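PDB 6Q1S: probable amino acid aminotransferase from Mycobacterium tuberculosis, which is probably a pyridoxal-phosphate-dependent enzyme of the class IV aminotransferase family. Local coordinates for residues B[18-26]-B[96-106]. Sequence-based numbering, arbitrary orientation.
Sequences LLHADDLAA and SRGREGGSAPT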
ATOM      1  N   LEU B  18      -0.507  -3.640  21.258  1.00 24.20           N
ATOM      2  CA  LEU B  18      -0.481  -5.037  20.841  1.00 21.61           C
ATOM      3  C   LEU B  18       0.651  -5.359  19.881  1.00 19.84           C
ATOM      4  O   LEU B  18       1.257  -6.428  19.984  1.00 19.72           O
ATOM      5  CB  LEU B  18      -1.817  -5.422  20.196  1.00 22.60           C
ATOM      6  CG  LEU B  18      -1.862  -6.826  19.590  1.00 24.31           C
ATOM      7  CD1 LEU B  18      -1.629  -7.885  20.653  1.00 25.45           C
ATOM      8  CD2 LEU B  18      -3.185  -7.058  18.879  1.00 24.12           C
ATOM      9  N   LEU B  19       0.967  -4.452  18.963  1.00 19.53           N
ATOM     10  CA  LEU B  19       1.895  -4.733  17.880  1.00 19.11           C
ATOM     11  C   LEU B  19       3.275  -4.177  18.197  1.00 20.03           C
ATOM     12  O   LEU B  19       3.408  -3.097  18.782  1.00 20.20           O
ATOM     13  CB  LEU B  19       1.384  -4.136  16.569  1.00 19.02           C
ATOM     14  CG  LEU B  19      -0.093  -4.419  16.305  1.00 19.48           C
ATOM     15  CD1 LEU B  19      -0.645  -3.462  15.270  1.00 19.50           C
ATOM     16  CD2 LEU B  19      -0.277  -5.859  15.868  1.00 19.56           C
ATOM     17  N   HIS B  20       4.301  -4.924  17.803  1.00 20.16           N
ATOM     18  CA  HIS B  20       5.675  -4.487  17.960  1.00 22.34           C
ATOM     19  C   HIS B  20       6.041  -3.478  16.873  1.00 22.48           C
ATOM     20  O   HIS B  20       5.344  -3.321  15.867  1.00 23.60           O
ATOM     21  CB  HIS B  20       6.618  -5.686  17.923  1.00 23.85           C
ATOM     22  CG  HIS B  20       6.402  -6.655  19.044  1.00 27.49           C
ATOM     23  ND1 HIS B  20       7.240  -6.734  20.134  1.00 28.85           N
ATOM     24  CD2 HIS B  20       5.434  -7.579  19.246  1.00 28.45           C
ATOM     25  CE1 HIS B  20       6.802  -7.670  20.958  1.00 29.11           C
ATOM     26  NE2 HIS B  20       5.706  -8.197  20.443  1.00 28.88           N
ATOM     27  N   ALA B  21       7.157  -2.781  17.091  1.00 20.35           N
ATOM     28  CA  ALA B  21       7.585  -1.751  16.154  1.00 18.39           C
ATOM     29  C   ALA B  21       8.066  -2.331  14.832  1.00 16.90           C
ATOM     30  O   ALA B  21       8.160  -1.594  13.845  1.00 16.79           O
ATOM     31  CB  ALA B  21       8.689  -0.899  16.777  1.00 18.72           C
ATOM     32  N   ASP B  22       8.379  -3.626  14.793  1.00 18.12           N
ATOM     33  CA  ASP B  22       8.895  -4.271  13.593  1.00 20.26           C
ATOM     34  C   ASP B  22       7.873  -5.189  12.932  1.00 20.48           C
ATOM     35  O   ASP B  22       8.248  -6.005  12.083  1.00 24.46           O
ATOM     36  CB  ASP B  22      10.171  -5.051  13.915  1.00 22.59           C
ATOM     37  CG  ASP B  22       9.999  -5.991  15.088  1.00 27.95           C
ATOM     38  OD1 ASP B  22      10.945  -6.751  15.383  1.00 30.43           O
ATOM     39  OD2 ASP B  22       8.906  -5.999  15.691  1.00 30.75           O
ATOM     40  N   ASP B  23       6.599  -5.086  13.303  1.00 17.20           N
ATOM     41  CA  ASP B  23       5.567  -5.871  12.641  1.00 17.46           C
ATOM     42  C   ASP B  23       5.430  -5.406  11.198  1.00 17.37           C
ATOM     43  O   ASP B  23       5.361  -4.204  10.928  1.00 17.33           O
ATOM     44  CB  ASP B  23       4.235  -5.742  13.378  1.00 17.88           C
ATOM     45  CG  ASP B  23       3.230  -6.797  12.959  1.00 18.20           C
ATOM     46  OD1 ASP B  23       2.736  -6.727  11.813  1.00 19.05           O
ATOM     47  OD2 ASP B  23       2.939  -7.703  13.768  1.00 18.43           O
ATOM     48  N   LEU B  24       5.403  -6.361  10.268  1.00 19.15           N
ATOM     49  CA  LEU B  24       5.402  -6.018   8.852  1.00 18.19           C
ATOM     50  C   LEU B  24       4.129  -5.302   8.419  1.00 17.60           C
ATOM     51  O   LEU B  24       4.119  -4.675   7.355  1.00 19.17           O
ATOM     52  CB  LEU B  24       5.615  -7.275   8.013  1.00 17.99           C
ATOM     53  CG  LEU B  24       7.057  -7.781   8.044  1.00 17.02           C
ATOM     54  CD1 LEU B  24       7.123  -9.260   7.701  1.00 17.14           C
ATOM     55  CD2 LEU B  24       7.925  -6.963   7.100  1.00 16.75           C
ATOM     56  N   ALA B  25       3.061  -5.370   9.218  1.00 17.93           N
ATOM     57  CA  ALA B  25       1.875  -4.577   8.918  1.00 18.22           C
ATOM     58  C   ALA B  25       2.156  -3.088   9.034  1.00 18.10           C
ATOM     59  O   ALA B  25       1.580  -2.289   8.288  1.00 18.23           O
ATOM     60  CB  ALA B  25       0.728  -4.965   9.848  1.00 18.63           C
ATOM     61  N   ALA B  26       3.032  -2.699   9.956  1.00 17.88           N
ATOM     62  CA  ALA B  26       3.308  -1.291  10.205  1.00 17.81           C
ATOM     63  C   ALA B  26       4.463  -0.757   9.370  1.00 18.59           C
ATOM     64  O   ALA B  26       4.410   0.388   8.908  1.00 22.29           O
ATOM     65  CB  ALA B  26       3.602  -1.072  11.690  1.00 17.81           C
ATOM     66  N   SER B  96      -1.533 -10.081   9.418  1.00 21.61           N
ATOM     67  CA  SER B  96      -0.261  -9.588   8.917  1.00 22.95           C
ATOM     68  C   SER B  96       0.770 -10.704   8.874  1.00 23.29           C
ATOM     69  O   SER B  96       0.612 -11.751   9.508  1.00 25.06           O
ATOM     70  CB  SER B  96       0.260  -8.446   9.794  1.00 21.43           C
ATOM     71  OG  SER B  96       1.674  -8.468   9.871  1.00 20.64           O
ATOM     72  N   ARG B  97       1.844 -10.459   8.121  1.00 21.60           N
ATOM     73  CA  ARG B  97       2.911 -11.443   7.988  1.00 21.62           C
ATOM     74  C   ARG B  97       3.694 -11.639   9.281  1.00 22.53           C
ATOM     75  O   ARG B  97       4.446 -12.615   9.386  1.00 25.98           O
ATOM     76  CB  ARG B  97       3.856 -11.042   6.851  1.00 18.92           C
ATOM     77  CG  ARG B  97       4.642 -12.207   6.260  1.00 19.24           C
ATOM     78  CD  ARG B  97       5.336 -11.816   4.963  1.00 18.36           C
ATOM     79  NE  ARG B  97       4.404 -11.262   3.985  1.00 18.27           N
ATOM     80  CZ  ARG B  97       3.711 -11.992   3.115  1.00 19.24           C
ATOM     81  NH1 ARG B  97       3.846 -13.311   3.093  1.00 19.10           N
ATOM     82  NH2 ARG B  97       2.886 -11.402   2.264  1.00 21.15           N
ATOM     83  N   GLY B  98       3.541 -10.753  10.255  1.00 19.50           N
ATOM     84  CA  GLY B  98       4.243 -10.891  11.513  1.00 18.33           C
ATOM     85  C   GLY B  98       5.450  -9.985  11.608  1.00 18.65           C
ATOM     86  O   GLY B  98       5.650  -9.055  10.821  1.00 20.49           O
ATOM     87  N   ARG B  99       6.264 -10.265  12.622  1.00 18.46           N
ATOM     88  CA  ARG B  99       7.463  -9.479  12.861  1.00 19.50           C
ATOM     89  C   ARG B  99       8.526  -9.808  11.817  1.00 21.12           C
ATOM     90  O   ARG B  99       8.551 -10.902  11.249  1.00 23.37           O
ATOM     91  CB  ARG B  99       7.989  -9.752  14.271  1.00 19.35           C
ATOM     92  CG  ARG B  99       7.094  -9.171  15.356  1.00 20.98           C
ATOM     93  CD  ARG B  99       7.603  -9.440  16.764  1.00 22.95           C
ATOM     94  NE  ARG B  99       8.828  -8.708  17.070  1.00 26.06           N
ATOM     95  CZ  ARG B  99       9.451  -8.760  18.242  1.00 28.98           C
ATOM     96  NH1 ARG B  99       8.960  -9.508  19.219  1.00 31.06           N
ATOM     97  NH2 ARG B  99      10.559  -8.057  18.444  1.00 29.58           N
ATOM     98  N   GLU B 100       9.402  -8.840  11.557  1.00 22.51           N
ATOM     99  CA  GLU B 100      10.503  -9.061  10.630  1.00 26.05           C
ATOM    100  C   GLU B 100      11.479 -10.082  11.203  1.00 29.37           C
ATOM    101  O   GLU B 100      11.960  -9.934  12.330  1.00 29.00           O
ATOM    102  CB  GLU B 100      11.226  -7.751  10.327  1.00 28.92           C
ATOM    103  CG  GLU B 100      12.384  -7.911   9.354  1.00 34.89           C
ATOM    104  CD  GLU B 100      13.097  -6.604   9.069  1.00 39.21           C
ATOM    105  OE1 GLU B 100      12.648  -5.556   9.580  1.00 40.83           O
ATOM    106  OE2 GLU B 100      14.107  -6.627   8.336  1.00 40.31           O
ATOM    107  N   GLY B 101      11.783 -11.114  10.417  1.00 34.82           N
ATOM    108  CA  GLY B 101      12.631 -12.199  10.861  1.00 37.76           C
ATOM    109  C   GLY B 101      11.929 -13.286  11.642  1.00 39.84           C
ATOM    110  O   GLY B 101      12.491 -14.378  11.796  1.00 38.68           O
ATOM    111  N   GLY B 102      10.720 -13.031  12.136  1.00 40.90           N
ATOM    112  CA  GLY B 102       9.951 -14.045  12.823  1.00 39.64           C
ATOM    113  C   GLY B 102       9.170 -14.907  11.854  1.00 39.55           C
ATOM    114  O   GLY B 102       9.174 -14.704  10.640  1.00 40.25           O
ATOM    115  N   SER B 103       8.480 -15.897  12.412  1.00 39.58           N
ATOM    116  CA  SER B 103       7.719 -16.855  11.619  1.00 39.77           C
ATOM    117  C   SER B 103       6.219 -16.767  11.837  1.00 39.91           C
ATOM    118  O   SER B 103       5.456 -16.882  10.876  1.00 43.16           O
ATOM    119  CB  SER B 103       8.187 -18.283  11.925  1.00 40.06           C
ATOM    120  OG  SER B 103       7.523 -19.221  11.094  1.00 40.97           O
ATOM    121  N   ALA B 104       5.776 -16.574  13.071  1.00 36.15           N
ATOM    122  CA  ALA B 104       4.347 -16.537  13.350  1.00 30.95           C
ATOM    123  C   ALA B 104       3.729 -15.273  12.765  1.00 26.85           C
ATOM    124  O   ALA B 104       4.228 -14.171  13.018  1.00 26.41           O
ATOM    125  CB  ALA B 104       4.095 -16.601  14.854  1.00 32.12           C
ATOM    126  N   PRO B 105       2.664 -15.385  11.977  1.00 23.17           N
ATOM    127  CA  PRO B 105       1.990 -14.187  11.474  1.00 22.11           C
ATOM    128  C   PRO B 105       1.130 -13.537  12.545  1.00 22.15           C
ATOM    129  O   PRO B 105       0.658 -14.185  13.481  1.00 24.47           O
ATOM    130  CB  PRO B 105       1.130 -14.728  10.324  1.00 21.70           C
ATOM    131  CG  PRO B 105       0.862 -16.139  10.696  1.00 20.09           C
ATOM    132  CD  PRO B 105       2.091 -16.622  11.422  1.00 21.43           C
ATOM    133  N   THR B 106       0.925 -12.231  12.389  1.00 20.59           N
ATOM    134  CA  THR B 106       0.100 -11.459  13.308  1.00 19.72           C
ATOM    135  C   THR B 106      -1.358 -11.544  12.874  1.00 20.19           C
ATOM    136  O   THR B 106      -1.671 -11.370  11.693  1.00 20.17           O
ATOM    137  CB  THR B 106       0.555 -10.000  13.353  1.00 19.38           C
ATOM    138  OG1 THR B 106       1.955  -9.941  13.657  1.00 18.95           O
ATOM    139  CG2 THR B 106      -0.219  -9.234  14.415  1.00 19.66           C
TER
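Asp23 and Arg99 face each other in a single beta bridge, their CA atoms 4.1 Å apart, flanked by two backbone bonds: Leu24 N to Gly98 O and Glu100 N to Asp22 O. Gly98 suits its place, where phi is positive (101°) and a CB would be pressed against the preceding carbonyl O. Asp23 is the N-cap of helix 24-27. With CG anti to the backbone N (chi1 -165°), Asp23 OD1 takes Ala25 N at 2.9 Å on the anti lone pair and the hydroxyl of Ser96 on the syn side, Ser96 OG to Asp23 OD1 being 2.8 Å. Thr106 OG1 lies by the other oxygen, Asp23 OD2, at a doubtfully short 2.4 Å. Ser96 is small enough for its CB to lie 3.5 Å from Ala25 CB, and its OG also accepts from Gly98 N in an ST turn. Farther out, the Arg99 guanidinium lies flat on the His20 ring, centres 3.8 Å apart, while Arg99 NE reaches Asp22 OD2 at 3.0 Å in a salt bridge of weak bonds. Leu24 lays CD1 against the aliphatic part of Arg97, whose guanidinium turns to Asp30 and Met60; Glu100 pairs with Arg92 of the second subunit. Through Ala25 N and Ser96 OG, one carboxylate ties the helix start to the loop between antiparallel strands 89-96 and 106-113, apparently also at its Thr106 end, and these two donors would probably stabilise its negative charge.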